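PDB 3WZ2: proteasome assembly chaperone family protein from Pyrococcus furiosus DSM 3638, which probably acts as a proteasome assembly chaperone, being an archaeal homolog (PbaA) of the factors that assist proteasome formation. Local coordinates for residues L14-N19 with L105-A110; A20-G25 with E111-L116. All coordinates share one frame; numbering follows the deposited sequence.

Contact 1 of 2, residues L14-N19 with L105-A110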
# COMPACT_ATOMS: atom_id res chain seq x y z
N LEU B 14 3.34 -29.32 -6.78
CA LEU B 14 4.52 -30.14 -6.69
C LEU B 14 4.15 -31.52 -6.13
O LEU B 14 3.76 -31.61 -4.96
CB LEU B 14 5.52 -29.45 -5.78
CG LEU B 14 6.89 -30.10 -5.71
CD1 LEU B 14 7.52 -30.18 -7.08
CD2 LEU B 14 7.78 -29.33 -4.76
N PRO B 15 4.29 -32.59 -6.94
CA PRO B 15 4.03 -33.91 -6.36
C PRO B 15 5.04 -34.27 -5.28
O PRO B 15 6.16 -33.76 -5.27
CB PRO B 15 4.15 -34.86 -7.55
CG PRO B 15 4.91 -34.12 -8.58
CD PRO B 15 4.66 -32.66 -8.36
N GLU B 16 4.60 -35.12 -4.37
CA GLU B 16 5.43 -35.64 -3.30
C GLU B 16 6.54 -36.51 -3.84
O GLU B 16 6.33 -37.33 -4.72
CB GLU B 16 4.59 -36.44 -2.31
CG GLU B 16 3.55 -35.55 -1.64
CD GLU B 16 2.93 -36.16 -0.38
OE1 GLU B 16 3.44 -37.19 0.17
OE2 GLU B 16 1.91 -35.60 0.06
N VAL B 17 7.76 -36.20 -3.43
CA VAL B 17 8.90 -37.03 -3.73
C VAL B 17 9.43 -37.43 -2.37
O VAL B 17 9.99 -36.59 -1.66
CB VAL B 17 9.95 -36.26 -4.56
CG1 VAL B 17 11.23 -37.08 -4.75
CG2 VAL B 17 9.38 -35.87 -5.92
N GLU B 18 9.24 -38.70 -1.99
CA GLU B 18 9.63 -39.13 -0.63
C GLU B 18 11.15 -39.03 -0.52
O GLU B 18 11.86 -39.38 -1.47
CB GLU B 18 9.13 -40.55 -0.34
CG GLU B 18 9.13 -40.93 1.16
CD GLU B 18 8.10 -40.18 2.00
OE1 GLU B 18 7.20 -39.50 1.45
OE2 GLU B 18 8.17 -40.25 3.24
N ASN B 19 11.65 -38.53 0.62
CA ASN B 19 13.09 -38.44 0.89
C ASN B 19 13.89 -37.58 -0.13
O ASN B 19 15.04 -37.84 -0.48
CB ASN B 19 13.71 -39.84 1.05
CG ASN B 19 12.98 -40.69 2.14
OD1 ASN B 19 12.57 -40.21 3.21
ND2 ASN B 19 12.78 -41.94 1.83
N LEU B 105 8.71 -29.96 2.36
CA LEU B 105 9.87 -30.79 2.65
C LEU B 105 9.72 -31.57 3.97
O LEU B 105 10.11 -32.73 4.06
CB LEU B 105 11.12 -29.94 2.69
CG LEU B 105 11.56 -29.26 1.38
CD1 LEU B 105 12.64 -28.25 1.64
CD2 LEU B 105 12.05 -30.25 0.36
N LYS B 106 9.12 -30.94 4.98
CA LYS B 106 8.64 -31.64 6.17
C LYS B 106 7.73 -32.82 5.83
O LYS B 106 7.94 -33.91 6.28
CB LYS B 106 7.85 -30.70 7.07
CG LYS B 106 8.60 -30.36 8.32
CD LYS B 106 7.74 -30.14 9.53
CE LYS B 106 8.47 -30.61 10.80
NZ LYS B 106 7.60 -30.66 12.01
N LYS B 107 6.69 -32.54 5.08
CA LYS B 107 5.69 -33.49 4.71
C LYS B 107 6.30 -34.74 4.05
O LYS B 107 5.85 -35.83 4.32
CB LYS B 107 4.70 -32.86 3.74
CG LYS B 107 3.37 -33.57 3.63
CD LYS B 107 2.76 -33.43 2.24
CE LYS B 107 2.59 -31.98 1.78
NZ LYS B 107 2.16 -31.92 0.34
N VAL B 108 7.28 -34.57 3.16
CA VAL B 108 7.81 -35.70 2.43
C VAL B 108 9.05 -36.28 3.11
O VAL B 108 9.68 -37.15 2.56
CB VAL B 108 8.13 -35.33 0.95
CG1 VAL B 108 6.90 -34.75 0.28
CG2 VAL B 108 9.32 -34.37 0.82
N ASN B 109 9.42 -35.75 4.27
CA ASN B 109 10.62 -36.17 4.98
C ASN B 109 11.87 -36.08 4.13
O ASN B 109 12.64 -37.04 4.01
CB ASN B 109 10.45 -37.57 5.55
CG ASN B 109 9.17 -37.69 6.35
OD1 ASN B 109 9.00 -37.06 7.39
ND2 ASN B 109 8.25 -38.50 5.86
N ALA B 110 12.10 -34.88 3.60
CA ALA B 110 13.25 -34.60 2.77
C ALA B 110 14.51 -35.03 3.48
O ALA B 110 14.66 -34.84 4.67
CB ALA B 110 13.32 -33.12 2.44

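Contact 2 of 2, residues A20-G25 with E111-L116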
# COMPACT_ATOMS: atom_id res chain seq x y z
N ALA B 20 13.21 -36.57 -0.61
CA ALA B 20 13.77 -35.66 -1.60
C ALA B 20 15.10 -35.09 -1.15
O ALA B 20 15.32 -34.77 0.03
CB ALA B 20 12.78 -34.54 -1.86
N ILE B 21 16.00 -34.96 -2.11
CA ILE B 21 17.09 -34.02 -2.01
C ILE B 21 16.70 -32.79 -2.78
O ILE B 21 16.53 -32.82 -4.01
CB ILE B 21 18.38 -34.64 -2.55
CG1 ILE B 21 18.79 -35.81 -1.65
CG2 ILE B 21 19.49 -33.60 -2.63
CD1 ILE B 21 19.78 -36.76 -2.29
N PHE B 22 16.54 -31.67 -2.05
CA PHE B 22 16.00 -30.44 -2.60
C PHE B 22 17.10 -29.44 -2.74
O PHE B 22 17.77 -29.12 -1.75
CB PHE B 22 14.94 -29.87 -1.67
CG PHE B 22 14.26 -28.65 -2.20
CD1 PHE B 22 13.11 -28.76 -2.93
CD2 PHE B 22 14.74 -27.39 -1.92
CE1 PHE B 22 12.45 -27.63 -3.39
CE2 PHE B 22 14.09 -26.26 -2.37
CZ PHE B 22 12.94 -26.38 -3.10
N ILE B 23 17.30 -28.95 -3.95
CA ILE B 23 18.36 -28.01 -4.23
C ILE B 23 17.78 -26.70 -4.69
O ILE B 23 16.99 -26.69 -5.63
CB ILE B 23 19.26 -28.55 -5.33
CG1 ILE B 23 19.89 -29.86 -4.85
CG2 ILE B 23 20.33 -27.54 -5.69
CD1 ILE B 23 20.46 -30.67 -5.99
N GLU B 24 18.15 -25.60 -4.05
CA GLU B 24 17.55 -24.31 -4.36
C GLU B 24 18.61 -23.37 -4.92
O GLU B 24 19.66 -23.22 -4.33
CB GLU B 24 16.94 -23.71 -3.08
CG GLU B 24 16.53 -22.26 -3.20
CD GLU B 24 17.64 -21.26 -2.86
OE1 GLU B 24 18.25 -21.35 -1.77
OE2 GLU B 24 17.83 -20.31 -3.63
N GLY B 25 18.33 -22.74 -6.06
CA GLY B 25 19.27 -21.80 -6.67
C GLY B 25 18.57 -20.56 -7.19
O GLY B 25 18.71 -20.22 -8.37
N GLU B 111 15.42 -35.62 2.73
CA GLU B 111 16.71 -36.04 3.26
C GLU B 111 17.70 -34.87 3.41
O GLU B 111 18.45 -34.80 4.37
CB GLU B 111 17.27 -37.10 2.31
CG GLU B 111 18.53 -37.81 2.76
CD GLU B 111 19.12 -38.66 1.64
OE1 GLU B 111 18.33 -39.36 0.95
OE2 GLU B 111 20.37 -38.62 1.45
N LYS B 112 17.71 -33.96 2.44
CA LYS B 112 18.62 -32.82 2.43
C LYS B 112 17.98 -31.60 1.77
O LYS B 112 17.26 -31.73 0.80
CB LYS B 112 19.91 -33.13 1.67
CG LYS B 112 20.80 -34.14 2.34
CD LYS B 112 22.11 -34.31 1.60
CE LYS B 112 22.80 -35.62 1.96
NZ LYS B 112 24.05 -35.38 2.71
N VAL B 113 18.31 -30.43 2.28
CA VAL B 113 17.94 -29.17 1.71
C VAL B 113 19.21 -28.40 1.49
O VAL B 113 19.88 -28.02 2.43
CB VAL B 113 17.00 -28.41 2.66
CG1 VAL B 113 16.40 -27.20 1.98
CG2 VAL B 113 15.87 -29.33 3.13
N ILE B 114 19.53 -28.13 0.23
CA ILE B 114 20.82 -27.55 -0.12
C ILE B 114 20.55 -26.29 -0.93
O ILE B 114 19.98 -26.35 -2.00
CB ILE B 114 21.65 -28.53 -0.97
CG1 ILE B 114 21.91 -29.82 -0.21
CG2 ILE B 114 22.99 -27.91 -1.32
CD1 ILE B 114 22.38 -30.98 -1.07
N SER B 115 21.02 -25.15 -0.44
CA SER B 115 20.97 -23.92 -1.21
C SER B 115 22.32 -23.63 -1.85
O SER B 115 23.37 -23.86 -1.27
CB SER B 115 20.55 -22.75 -0.29
OG SER B 115 19.22 -22.94 0.16
N LEU B 116 22.27 -23.15 -3.08
CA LEU B 116 23.43 -22.75 -3.82
C LEU B 116 23.43 -21.24 -3.92
O LEU B 116 22.46 -20.64 -4.39
CB LEU B 116 23.36 -23.32 -5.23
CG LEU B 116 23.10 -24.81 -5.29
CD1 LEU B 116 23.13 -25.23 -6.74
CD2 LEU B 116 24.13 -25.58 -4.47

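Contact 1 of 2, residues L14-N19 with L105-A110
Val108 packs against the loop 14-19 with both of its methyl groups, and this is the tight part of the contact. CG2 lies 3.4 Å from Val17 O, while CG1 rests 3.9 Å from CB of Glu16 and equally near its CG. The same residue supplies the backbone anchor: Asn19 N donates to Val108 O at 3.1 Å in a nearly straight bond (168°). A CA-H...O contact from Asn19 CA to Asn109 O continues the attachment. Val108 O is thus held just where the chain leaves helix 91-107 through a Schellman motif, with Asn109 at positive phi.

Toward solvent the grip is looser and carried by polar side chains. Asn109 ND2 reaches Glu18 OE2 at 3.2 Å; the carboxylate oxygen lies in the amide plane, whereas the donor meets it on the syn side, 28° out of the carboxylate plane. Glu18 gets there because its chain, with CG anti to the backbone N (chi1 -163°), bends at chi2 and brings the carboxylate back over Val108 O. Glu16 and Lys107 cross at about a right angle, and their salt bridge is long, 3.7 Å between OE2 and NZ. One turn before Val108, Tyr104 OH is hydrogen-bonded to Pro15 O. A buried valine and one backbone bond, together with Tyr104, probably hold the loop against the helix end, while the exposed charges may add modest, solvent-screened attraction.

Contact 2 of 2, residues A20-G25 with E111-L116
Glu24 OE1 is gripped by two hydroxyls: Ser115 OG donates to it at 2.7 Å, at the anti lone pair, and Ser160 OG of helix 158-169 also bonds to it. The other carboxylate oxygen, OE2, bonds to Tyr26 N, holding this buried group at both ends. CG stands anti to the backbone N (chi1 168°), and a bend at chi2 swings the carboxylate toward the neighbouring strand. An alanine here would probably leave Ser115 OG, Ser160 OG and Tyr26 N without this partner and open a gap beneath that helix.

In the parallel ladder, Phe22 N donates to Lys112 O almost straight (178°), Ile114 N to Phe22 O at 2.8 Å, Glu24 N to Ile114 O, and Leu116 N to Glu24 O. At the entrance Ala20 O takes Glu111 N at 2.8 Å and, weakly, Lys112 N.

Ile21 CG2 meets Ile114 CD1 at 4.2 Å on the face they share with Ile23. The Ile23 and Leu116 side chains cross obliquely, CG2 of Ile23 3.8 Å from CD1 of Leu116. Helix 188-202 packs on Ile21, Ile114 and Leu116. Phe22 and Val113, beside helix 91-107, share the other face with Glu24 and Ser115, Phe22 CD2 lying 4.2 Å from Val113 CG1. This central strand pair of an alpha/beta sheet thus carries a buried carboxylate on the Phe22 face, probably tolerated because two hydroxyls and the Tyr26 amide bind it.

The two contacts illustrate how one pair of chain segments changes character from surface to interior. Contact 1 is at the surface, where a loop meets the end of helix 91-107; contact 2 follows directly in both segments and lies deep in the central sheet, their centres about 12 Å apart. The helix and strand 112-120 are consecutive, and Leu105, from the helical segment of contact 1, packs on Phe22 CB and Val113 CG2. Polar side chains in contact 1 are mostly solvent-facing and joined by few bonds, whereas contact 2 relies on a regular backbone ladder, largely apolar faces and a carboxylate bound through both oxygens. Buried surface rises accordingly, from 340 to 541 Å².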